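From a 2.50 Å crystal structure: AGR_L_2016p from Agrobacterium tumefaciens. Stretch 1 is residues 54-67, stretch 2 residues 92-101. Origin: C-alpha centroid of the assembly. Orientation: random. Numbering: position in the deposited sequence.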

# COMPACT_ATOMS: atom_id res chain seq x y z
N LEU B 54 -7.04 3.63 -11.65
CA LEU B 54 -7.28 5.00 -11.24
C LEU B 54 -8.35 5.60 -12.07
O LEU B 54 -9.19 6.35 -11.54
CB LEU B 54 -6.03 5.87 -11.31
CG LEU B 54 -4.96 5.64 -10.25
CD1 LEU B 54 -3.97 6.79 -10.14
CD2 LEU B 54 -5.59 5.48 -8.94
N MSE B 55 -8.37 5.27 -13.35
CA MSE B 55 -9.49 5.69 -14.18
C MSE B 55 -10.81 5.16 -13.63
O MSE B 55 -11.81 5.87 -13.58
CB MSE B 55 -9.29 5.24 -15.61
CG MSE B 55 -8.09 5.87 -16.29
SE MSE B 55 -7.80 5.22 -18.15
CE MSE B 55 -9.14 6.30 -18.99
N ASP B 56 -10.83 3.90 -13.18
CA ASP B 56 -12.05 3.39 -12.64
C ASP B 56 -12.35 4.05 -11.31
O ASP B 56 -13.50 4.41 -11.04
CB ASP B 56 -12.02 1.87 -12.60
CG ASP B 56 -13.10 1.27 -11.73
OD1 ASP B 56 -14.21 1.00 -12.24
OD2 ASP B 56 -12.81 1.03 -10.52
N ARG B 57 -11.31 4.22 -10.46
CA ARG B 57 -11.58 4.87 -9.14
C ARG B 57 -12.30 6.23 -9.29
O ARG B 57 -13.30 6.50 -8.62
CB ARG B 57 -10.34 4.98 -8.29
CG ARG B 57 -10.61 5.05 -6.76
CD ARG B 57 -9.34 5.44 -5.97
NE ARG B 57 -8.32 4.46 -6.19
CZ ARG B 57 -7.01 4.69 -6.16
NH1 ARG B 57 -6.52 5.90 -5.91
NH2 ARG B 57 -6.18 3.69 -6.39
N VAL B 58 -11.82 7.08 -10.19
CA VAL B 58 -12.41 8.41 -10.26
C VAL B 58 -13.78 8.34 -10.93
O VAL B 58 -14.66 9.19 -10.70
CB VAL B 58 -11.46 9.40 -10.95
CG1 VAL B 58 -10.96 8.84 -12.31
CG2 VAL B 58 -12.10 10.76 -11.08
N ALA B 59 -13.98 7.32 -11.76
CA ALA B 59 -15.27 7.05 -12.32
C ALA B 59 -16.25 6.74 -11.21
O ALA B 59 -17.34 7.34 -11.13
CB ALA B 59 -15.19 5.92 -13.25
N PHE B 60 -15.84 5.80 -10.36
CA PHE B 60 -16.58 5.38 -9.20
C PHE B 60 -17.03 6.57 -8.34
O PHE B 60 -18.26 6.77 -8.10
CB PHE B 60 -15.76 4.37 -8.40
CG PHE B 60 -16.33 4.07 -7.05
CD1 PHE B 60 -17.36 3.15 -6.90
CD2 PHE B 60 -15.84 4.70 -5.92
CE1 PHE B 60 -17.89 2.87 -5.65
CE2 PHE B 60 -16.38 4.42 -4.66
CZ PHE B 60 -17.39 3.50 -4.53
N ILE B 61 -16.05 7.37 -7.91
CA ILE B 61 -16.31 8.58 -7.12
C ILE B 61 -17.35 9.47 -7.84
O ILE B 61 -18.31 9.93 -7.22
CB ILE B 61 -15.03 9.36 -6.89
CG1 ILE B 61 -14.01 8.53 -6.08
CG2 ILE B 61 -15.33 10.68 -6.19
CD1 ILE B 61 -12.62 9.19 -5.97
N ALA B 62 -17.15 9.71 -9.13
CA ALA B 62 -18.07 10.58 -9.86
C ALA B 62 -19.50 10.09 -9.76
O ALA B 62 -20.38 10.83 -9.32
CB ALA B 62 -17.66 10.70 -11.31
N ALA B 63 -19.70 8.84 -10.16
CA ALA B 63 -20.95 8.12 -10.03
C ALA B 63 -21.57 8.25 -8.66
O ALA B 63 -22.74 8.58 -8.55
CB ALA B 63 -20.72 6.67 -10.35
N THR B 64 -20.79 7.99 -7.61
CA THR B 64 -21.33 7.95 -6.26
C THR B 64 -21.79 9.34 -5.83
O THR B 64 -22.79 9.49 -5.15
CB THR B 64 -20.34 7.38 -5.27
OG1 THR B 64 -19.72 6.19 -5.81
CG2 THR B 64 -21.07 7.03 -3.98
N ARG B 65 -21.06 10.35 -6.27
CA ARG B 65 -21.41 11.72 -5.96
C ARG B 65 -22.69 12.08 -6.66
O ARG B 65 -23.44 12.93 -6.19
CB ARG B 65 -20.35 12.68 -6.47
CG ARG B 65 -19.20 12.95 -5.53
CD ARG B 65 -18.32 14.03 -6.12
NE ARG B 65 -17.72 14.87 -5.09
CZ ARG B 65 -16.64 15.63 -5.24
NH1 ARG B 65 -15.99 15.69 -6.40
NH2 ARG B 65 -16.19 16.33 -4.21
N PHE B 66 -22.90 11.47 -7.81
CA PHE B 66 -24.04 11.81 -8.60
C PHE B 66 -25.29 11.19 -8.01
O PHE B 66 -26.29 11.88 -7.77
CB PHE B 66 -23.87 11.35 -10.05
CG PHE B 66 -25.06 11.72 -10.93
CD1 PHE B 66 -25.22 13.03 -11.38
CD2 PHE B 66 -26.03 10.78 -11.27
CE1 PHE B 66 -26.32 13.38 -12.19
CE2 PHE B 66 -27.16 11.12 -12.07
CZ PHE B 66 -27.30 12.41 -12.53
N GLY B 67 -25.23 9.87 -7.77
CA GLY B 67 -26.44 9.13 -7.38
C GLY B 67 -26.55 8.88 -5.89
O GLY B 67 -27.56 8.40 -5.44
N GLU B 92 -3.42 13.48 -14.32
CA GLU B 92 -4.74 13.87 -13.87
C GLU B 92 -5.82 13.01 -14.46
O GLU B 92 -5.89 12.85 -15.65
CB GLU B 92 -5.02 15.32 -14.24
CG GLU B 92 -6.22 15.89 -13.51
CD GLU B 92 -6.57 17.32 -13.90
OE1 GLU B 92 -5.84 17.95 -14.67
OE2 GLU B 92 -7.62 17.83 -13.45
N PHE B 93 -6.67 12.46 -13.60
CA PHE B 93 -7.80 11.67 -14.05
C PHE B 93 -9.09 12.46 -13.81
O PHE B 93 -9.42 12.80 -12.68
CB PHE B 93 -7.82 10.35 -13.29
CG PHE B 93 -6.55 9.55 -13.44
CD1 PHE B 93 -5.41 9.89 -12.75
CD2 PHE B 93 -6.51 8.44 -14.26
CE1 PHE B 93 -4.24 9.16 -12.88
CE2 PHE B 93 -5.36 7.71 -14.41
CZ PHE B 93 -4.20 8.06 -13.70
N THR B 94 -9.82 12.72 -14.86
CA THR B 94 -11.08 13.52 -14.75
C THR B 94 -12.24 12.64 -15.16
O THR B 94 -12.11 11.88 -16.11
CB THR B 94 -11.13 14.69 -15.72
OG1 THR B 94 -10.76 14.18 -16.99
CG2 THR B 94 -10.16 15.75 -15.40
N ALA B 95 -13.35 12.74 -14.43
CA ALA B 95 -14.55 12.00 -14.74
C ALA B 95 -15.78 12.91 -14.82
O ALA B 95 -15.94 13.82 -13.99
CB ALA B 95 -14.76 10.93 -13.75
N ARG B 96 -16.65 12.64 -15.79
CA ARG B 96 -17.96 13.29 -15.95
C ARG B 96 -19.00 12.24 -16.25
O ARG B 96 -18.81 11.41 -17.13
CB ARG B 96 -17.99 14.22 -17.16
CG ARG B 96 -17.22 15.49 -17.09
CD ARG B 96 -16.84 16.04 -18.49
NE ARG B 96 -15.65 16.94 -18.35
N PRO B 97 -20.13 12.29 -15.56
CA PRO B 97 -21.24 11.48 -16.04
C PRO B 97 -21.76 12.07 -17.36
O PRO B 97 -21.90 13.29 -17.45
CB PRO B 97 -22.29 11.66 -14.95
CG PRO B 97 -21.60 12.22 -13.82
CD PRO B 97 -20.46 13.01 -14.33
N VAL B 98 -22.01 11.22 -18.35
CA VAL B 98 -22.44 11.69 -19.66
C VAL B 98 -23.81 11.17 -20.08
O VAL B 98 -24.42 11.73 -20.96
CB VAL B 98 -21.41 11.39 -20.76
CG1 VAL B 98 -20.14 12.25 -20.57
CG2 VAL B 98 -21.06 9.93 -20.78
N LYS B 99 -24.27 10.09 -19.44
CA LYS B 99 -25.63 9.57 -19.63
C LYS B 99 -26.10 8.84 -18.36
O LYS B 99 -25.26 8.29 -17.61
CB LYS B 99 -25.73 8.66 -20.87
CG LYS B 99 -27.17 8.33 -21.30
CD LYS B 99 -27.25 7.63 -22.66
N ALA B 100 -27.41 8.84 -18.15
CA ALA B 100 -27.99 8.34 -16.92
C ALA B 100 -29.37 7.77 -17.14
O ALA B 100 -30.30 8.50 -17.55
CB ALA B 100 -28.05 9.43 -15.89
N GLY B 101 -29.51 6.47 -16.88
CA GLY B 101 -30.80 5.79 -16.96
C GLY B 101 -31.50 5.74 -15.61
O GLY B 101 -31.46 6.71 -14.84

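This is an apolar side-chain packing of an α-helix against a β-strand, in which one stripe of helix side chains meets the inward-facing residues of the strand and no hydrogen bond crosses between them. The two segments run in broadly the same direction, their axes crossing at -39° and approaching to 7.6 Å, and together they bury 459 Å².

The pattern follows from the two repeats. Leu 54, Val 58, Ala 62 and Phe 66, spaced four residues apart and so about one helical turn, all direct their CA-to-CB bonds toward the strand. From the strand, Phe 93, Ala 95 and Pro 97 point toward the helix, while Thr 94 and Arg 96 between them point away, where polar side chains need not be buried against apolar neighbours. Ala 100 also points toward the helix, three residues after Pro 97 and so out of step with this alternation.

Phe 93 contributes the largest area, 106 Å², and anchors one end. Its ring lies beneath Leu 54, whose CB sits 3.8 Å from the ring centroid and only 16° off the normal, a CH-pi contact over one face; Leu 54 CD1 also reaches Phe 93 CE1 at 3.6 Å. Met 55, a selenomethionine, meets the ring at its edge, with Met 55 CG 3.6 Å from Phe 93 CD2. Val 58 packs closer to the backbone, its CG1 3.6 Å from Phe 93 CB. A broad, flat aromatic side chain can thus touch three residues on successive parts of the helix.

In the middle, small residues allow close approach. The CA atoms of Ala 59 and Ala 95 are 5.6 Å apart, and Ala 95 CB comes within 3.5 Å of Val 58 O. Val 58 O still accepts a 3.0 Å hydrogen bond from Ala 62 N within the helix, so the methyl rests beside a satisfied polar atom. Ala 95 CB also touches Val 58 CG2 and Ala 62 CB, each at 3.8 Å. With alanine on both sides, the methyl groups of Ala 62 and Ala 95 meet directly.

Toward the C-terminal ends the packing loosens, and a large side chain spans the wider gap. Phe 66, with chi1 in the t well, places its ring obliquely to both partners: Phe 66 CD1 lies 4.4 Å from Pro 97 CG, and Phe 66 CE2 lies 4.3 Å from Ala 100 CB. The compact proline ring offers an apolar surface without a polar group to bury. Beyond it, Val 98 and Lys 99 make no contact with the helix, and Ala 100 is the last strand residue to touch it.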